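Local coordinates for extracellular solute-binding protein, family 1 (Bifidobacterium longum subsp. infantis, PDB 6FTH) that probably captures human milk oligosaccharides outside the cell and hands them to an ABC transporter for uptake, at residues S31-K36 with E61-S66; P198-K203 with L266-W271. All coordinates share one frame; numbering follows the deposited sequence.

The two contacts follow one another along the chain without nesting or crossing. From the N terminus, interaction 1 pairs the strand at 31-36 with the one at 61-66, closing a loop of 24 residues that includes helix 47-56. Only much later does interaction 2 open: residues 198-203, which begin within strand 197-199 and continue as loop, meet the loop at 266-271 after 62 intervening residues that include helix 249-263. The contacts never touch; the centres of interactions 1 and 2 lie about 40 Å apart. Interaction 1 builds one edge of a four-stranded mixed sheet, whereas interaction 2 packs an irregular loop against the end of an edge strand in another.

Interaction 1 of 2, residues S31-K36 with E61-S66; sequences SVLVVK and EWQEVS
The indole of W62 reaches over the neighbouring strand and lies against V32 and V34, two valines on the same face of the sheet. V34 brings CG2 to the ring edge, near the ring plane, 3.7 Å from W62 CE3, while V32 CG1 approaches W62 CZ3 obliquely. V32 turns CG1 to the ring, with CG1 anti to the backbone N (chi1 -176°), whereas V34 uses CG2, the branch anti to its carbonyl carbon; both side chains lie beside the tryptophan, pointing the same way. I43, from the loop after the first strand, also touches W62 and V34.

Farther along this face, K36 folds back toward E64. Its chain bends at every torsion beyond CG, and NZ meets E64 OE1 at 2.7 Å, nearly along that oxygen's C-O axis, in a salt bridge. NZ also bonds to D41 O, and OE1 accepts from I43 N, so both ends of the ion pair are tied to the loop leading to helix 47-56.

The other face is apolar at its core. L33 CD1 comes within 3.8 Å of V65 CG1, their side chains crossing at about a right angle, and V35 CG2 meets V65 CG2 at 3.7 Å; W70 of helix 67-80 packs over all three residues. L33 CD1 also lies against the amide end of Q63.

Between the faces runs a parallel ladder of five backbone hydrogen bonds, from V32 N to E61 O (2.9 Å) through to K36 N to V65 O (2.8 Å). Helix 47-56 joins these neighbouring parallel strands in a classical beta-alpha-beta crossover, as in the alpha/beta lobes of periplasmic-type binding proteins.

Interaction 2 of 2, residues P198-K203 with L266-W271; sequences PMNIRK and LIPADW
The indole of W271 receives I201 over one face: CD1 sits 4.1 Å from the centroid of the six-membered ring, a CH-pi contact displaced toward the rim. In the ring plane, at the edge, lie R202 O, 3.5 Å from W271 CE3, and P268 O. That last carbonyl also accepts W271 N, closing the type I turn from P268 to W271. R202 O, by contrast, is buried with no hydrogen-bonding partner, its edge contact being with ring carbons. I201 CG1 lies between backbone N and carbonyl carbon (chi1 54°), near both I267 CG2 (3.8 Å) and the indole.

The pyrrolidine of P268 turns its CG to N200 OD1, the two side chains crossing at about a right angle; N200 ND2 bonds to Q283 and D282. P198, the other proline, rests its ring atoms against L266 O, which M199 N reaches at 3.0 Å in a direct hydrogen bond. At the far end one water donates to both I201 O (2.6 Å) and W271 O (2.8 Å), bridging the backbones.

This is irregular, buried packing of the loop after helix 249-263 against the end of edge strand 197-199 in a mixed sheet. Helix 249-263 itself packs on M199, I267 and W271, helix 173-185 on P198, M199 and L266, and strand 292-297 flanks M199 and N200.

Interaction 1 of 2, residues S31-K36 with E61-S66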
# COMPACT_ATOMS: atom_id res chain seq x y z
N SER A 31 4.36 -5.88 29.00
CA SER A 31 3.07 -5.96 28.33
C SER A 31 3.24 -5.59 26.86
O SER A 31 3.97 -4.65 26.53
CB SER A 31 2.04 -5.04 28.98
OG SER A 31 2.51 -3.71 29.10
N VAL A 32 2.62 -6.37 25.99
CA VAL A 32 2.77 -6.21 24.54
C VAL A 32 1.39 -6.18 23.89
O VAL A 32 0.71 -7.21 23.82
CB VAL A 32 3.64 -7.30 23.92
CG1 VAL A 32 3.84 -7.01 22.44
CG2 VAL A 32 4.97 -7.40 24.62
N LEU A 33 0.98 -5.01 23.40
CA LEU A 33 -0.21 -4.92 22.59
C LEU A 33 0.15 -5.26 21.15
O LEU A 33 1.11 -4.70 20.60
CB LEU A 33 -0.79 -3.50 22.64
CG LEU A 33 -1.90 -3.20 21.62
CD1 LEU A 33 -3.15 -3.99 21.91
CD2 LEU A 33 -2.20 -1.69 21.61
N VAL A 34 -0.60 -6.17 20.55
CA VAL A 34 -0.41 -6.53 19.14
C VAL A 34 -1.73 -6.36 18.42
O VAL A 34 -2.72 -7.02 18.75
CB VAL A 34 0.09 -7.97 18.96
CG1 VAL A 34 0.43 -8.22 17.48
CG2 VAL A 34 1.26 -8.28 19.87
N VAL A 35 -1.75 -5.47 17.44
CA VAL A 35 -2.88 -5.30 16.54
C VAL A 35 -2.72 -6.36 15.45
O VAL A 35 -1.67 -6.42 14.79
CB VAL A 35 -2.92 -3.88 15.95
CG1 VAL A 35 -4.12 -3.69 15.06
CG2 VAL A 35 -2.89 -2.83 17.07
N LYS A 36 -3.72 -7.22 15.31
CA LYS A 36 -3.60 -8.46 14.55
C LYS A 36 -4.19 -8.37 13.14
O LYS A 36 -5.26 -7.80 12.92
CB LYS A 36 -4.31 -9.60 15.30
CG LYS A 36 -3.70 -9.97 16.65
CD LYS A 36 -2.32 -10.67 16.59
CE LYS A 36 -2.37 -12.04 15.93
NZ LYS A 36 -3.45 -12.89 16.56
N GLU A 61 3.14 -10.37 28.60
CA GLU A 61 1.69 -10.32 28.75
C GLU A 61 1.12 -9.80 27.43
O GLU A 61 1.09 -8.59 27.18
CB GLU A 61 1.33 -9.43 29.92
CG GLU A 61 1.85 -9.98 31.24
CD GLU A 61 1.26 -9.29 32.46
OE1 GLU A 61 0.69 -8.19 32.32
OE2 GLU A 61 1.37 -9.87 33.56
N TRP A 62 0.66 -10.73 26.59
CA TRP A 62 0.15 -10.37 25.27
C TRP A 62 -1.26 -9.80 25.41
O TRP A 62 -2.08 -10.31 26.19
CB TRP A 62 0.10 -11.59 24.35
CG TRP A 62 1.41 -12.28 24.04
CD1 TRP A 62 1.85 -13.46 24.56
CD2 TRP A 62 2.43 -11.85 23.13
NE1 TRP A 62 3.06 -13.79 24.04
CE2 TRP A 62 3.45 -12.82 23.16
CE3 TRP A 62 2.58 -10.74 22.30
CZ2 TRP A 62 4.60 -12.71 22.39
CZ3 TRP A 62 3.73 -10.64 21.54
CH2 TRP A 62 4.72 -11.62 21.59
N GLN A 63 -1.54 -8.75 24.65
CA GLN A 63 -2.88 -8.20 24.50
C GLN A 63 -3.11 -8.07 23.00
O GLN A 63 -2.34 -7.40 22.31
CB GLN A 63 -2.98 -6.83 25.16
CG GLN A 63 -4.37 -6.22 25.05
CD GLN A 63 -4.41 -4.79 25.55
OE1 GLN A 63 -3.49 -4.31 26.22
NE2 GLN A 63 -5.49 -4.08 25.22
N GLU A 64 -4.15 -8.72 22.49
CA GLU A 64 -4.44 -8.72 21.07
C GLU A 64 -5.71 -7.95 20.78
O GLU A 64 -6.69 -8.03 21.54
CB GLU A 64 -4.58 -10.14 20.55
CG GLU A 64 -3.32 -10.95 20.69
CD GLU A 64 -3.54 -12.41 20.36
OE1 GLU A 64 -3.24 -12.83 19.23
OE2 GLU A 64 -4.07 -13.13 21.23
N VAL A 65 -5.71 -7.20 19.68
CA VAL A 65 -6.88 -6.47 19.22
C VAL A 65 -6.95 -6.56 17.70
O VAL A 65 -5.92 -6.61 17.01
CB VAL A 65 -6.84 -5.00 19.66
CG1 VAL A 65 -6.72 -4.92 21.18
CG2 VAL A 65 -5.67 -4.28 19.01
N SER A 66 -8.17 -6.59 17.17
CA SER A 66 -8.34 -6.57 15.72
C SER A 66 -8.03 -5.19 15.17
O SER A 66 -8.01 -4.18 15.89
CB SER A 66 -9.77 -6.94 15.33
OG SER A 66 -10.66 -5.89 15.69

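Interaction 2 of 2, residues P198-K203 with L266-W271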
# COMPACT_ATOMS: atom_id res chain seq x y z
N PRO A 198 -15.91 -4.33 -20.36
CA PRO A 198 -14.62 -4.07 -21.00
C PRO A 198 -13.56 -3.61 -20.01
O PRO A 198 -12.46 -4.16 -20.00
CB PRO A 198 -14.97 -3.05 -22.07
CG PRO A 198 -16.40 -3.36 -22.40
CD PRO A 198 -17.01 -3.66 -21.09
N MET A 199 -13.88 -2.60 -19.21
CA MET A 199 -13.00 -2.11 -18.16
C MET A 199 -13.84 -1.89 -16.91
O MET A 199 -14.94 -1.33 -17.00
CB MET A 199 -12.34 -0.79 -18.60
CG MET A 199 -11.43 -0.21 -17.56
SD MET A 199 -10.44 1.14 -18.25
CE MET A 199 -9.31 1.50 -16.86
N ASN A 200 -13.34 -2.36 -15.76
CA ASN A 200 -13.99 -2.17 -14.48
C ASN A 200 -13.10 -1.34 -13.57
O ASN A 200 -11.89 -1.60 -13.47
CB ASN A 200 -14.34 -3.50 -13.82
CG ASN A 200 -15.62 -3.42 -13.03
OD1 ASN A 200 -16.20 -2.35 -12.86
ND2 ASN A 200 -16.04 -4.53 -12.49
N ILE A 201 -13.69 -0.34 -12.92
CA ILE A 201 -12.97 0.53 -12.01
C ILE A 201 -13.72 0.59 -10.68
O ILE A 201 -14.94 0.42 -10.63
CB ILE A 201 -12.78 1.96 -12.60
CG1 ILE A 201 -14.12 2.58 -13.03
CG2 ILE A 201 -11.80 1.93 -13.77
CD1 ILE A 201 -14.05 4.09 -13.31
N ARG A 202 -12.97 0.82 -9.62
CA ARG A 202 -13.49 0.99 -8.27
C ARG A 202 -14.15 2.35 -8.11
O ARG A 202 -13.77 3.33 -8.76
CB ARG A 202 -12.34 0.97 -7.26
CG ARG A 202 -11.79 -0.42 -6.97
CD ARG A 202 -10.71 -0.37 -5.87
NE ARG A 202 -10.65 -1.64 -5.14
CZ ARG A 202 -9.99 -1.83 -4.00
NH1 ARG A 202 -9.30 -0.84 -3.44
NH2 ARG A 202 -10.03 -3.02 -3.41
N LYS A 203 -15.12 2.41 -7.20
CA LYS A 203 -15.70 3.68 -6.83
C LYS A 203 -14.65 4.52 -6.09
O LYS A 203 -13.60 4.02 -5.70
CB LYS A 203 -16.92 3.46 -5.92
CG LYS A 203 -16.61 2.94 -4.52
CD LYS A 203 -17.89 2.84 -3.65
CE LYS A 203 -18.45 4.18 -3.25
NZ LYS A 203 -17.54 4.90 -2.30
N LEU A 266 -18.46 1.27 -21.85
CA LEU A 266 -17.25 0.47 -21.71
C LEU A 266 -16.82 0.26 -20.27
O LEU A 266 -15.93 -0.56 -20.01
CB LEU A 266 -16.13 1.11 -22.51
CG LEU A 266 -16.48 1.41 -23.98
CD1 LEU A 266 -15.41 2.19 -24.70
CD2 LEU A 266 -16.78 0.12 -24.75
N ILE A 267 -17.44 0.98 -19.33
CA ILE A 267 -17.29 0.83 -17.89
C ILE A 267 -18.70 0.75 -17.32
O ILE A 267 -19.59 1.44 -17.84
CB ILE A 267 -16.51 2.03 -17.32
CG1 ILE A 267 -15.06 1.96 -17.81
CG2 ILE A 267 -16.63 2.08 -15.81
CD1 ILE A 267 -14.19 3.17 -17.46
N PRO A 268 -18.97 -0.02 -16.26
CA PRO A 268 -20.36 -0.12 -15.77
C PRO A 268 -20.91 1.24 -15.36
O PRO A 268 -20.24 2.03 -14.70
CB PRO A 268 -20.25 -1.07 -14.58
CG PRO A 268 -19.05 -1.93 -14.91
CD PRO A 268 -18.09 -0.97 -15.56
N ALA A 269 -22.16 1.49 -15.76
CA ALA A 269 -22.79 2.77 -15.47
C ALA A 269 -22.90 3.03 -13.97
O ALA A 269 -22.88 4.19 -13.54
CB ALA A 269 -24.18 2.82 -16.11
N ASP A 270 -22.99 1.98 -13.15
CA ASP A 270 -23.09 2.14 -11.70
C ASP A 270 -21.76 1.97 -10.99
O ASP A 270 -21.72 1.66 -9.79
CB ASP A 270 -24.16 1.20 -11.13
CG ASP A 270 -23.83 -0.26 -11.32
OD1 ASP A 270 -22.98 -0.58 -12.18
OD2 ASP A 270 -24.45 -1.10 -10.63
N TRP A 271 -20.65 2.19 -11.70
CA TRP A 271 -19.32 2.01 -11.09
C TRP A 271 -19.18 2.82 -9.80
O TRP A 271 -18.49 2.39 -8.87
CB TRP A 271 -18.23 2.45 -12.08
CG TRP A 271 -18.23 3.92 -12.23
CD1 TRP A 271 -19.05 4.66 -13.03
CD2 TRP A 271 -17.42 4.87 -11.51
NE1 TRP A 271 -18.82 6.00 -12.85
CE2 TRP A 271 -17.82 6.15 -11.92
CE3 TRP A 271 -16.42 4.75 -10.55
CZ2 TRP A 271 -17.24 7.31 -11.41
CZ3 TRP A 271 -15.84 5.91 -10.04
CH2 TRP A 271 -16.25 7.16 -10.46
O HOH W 1 -17.05 0.04 -9.10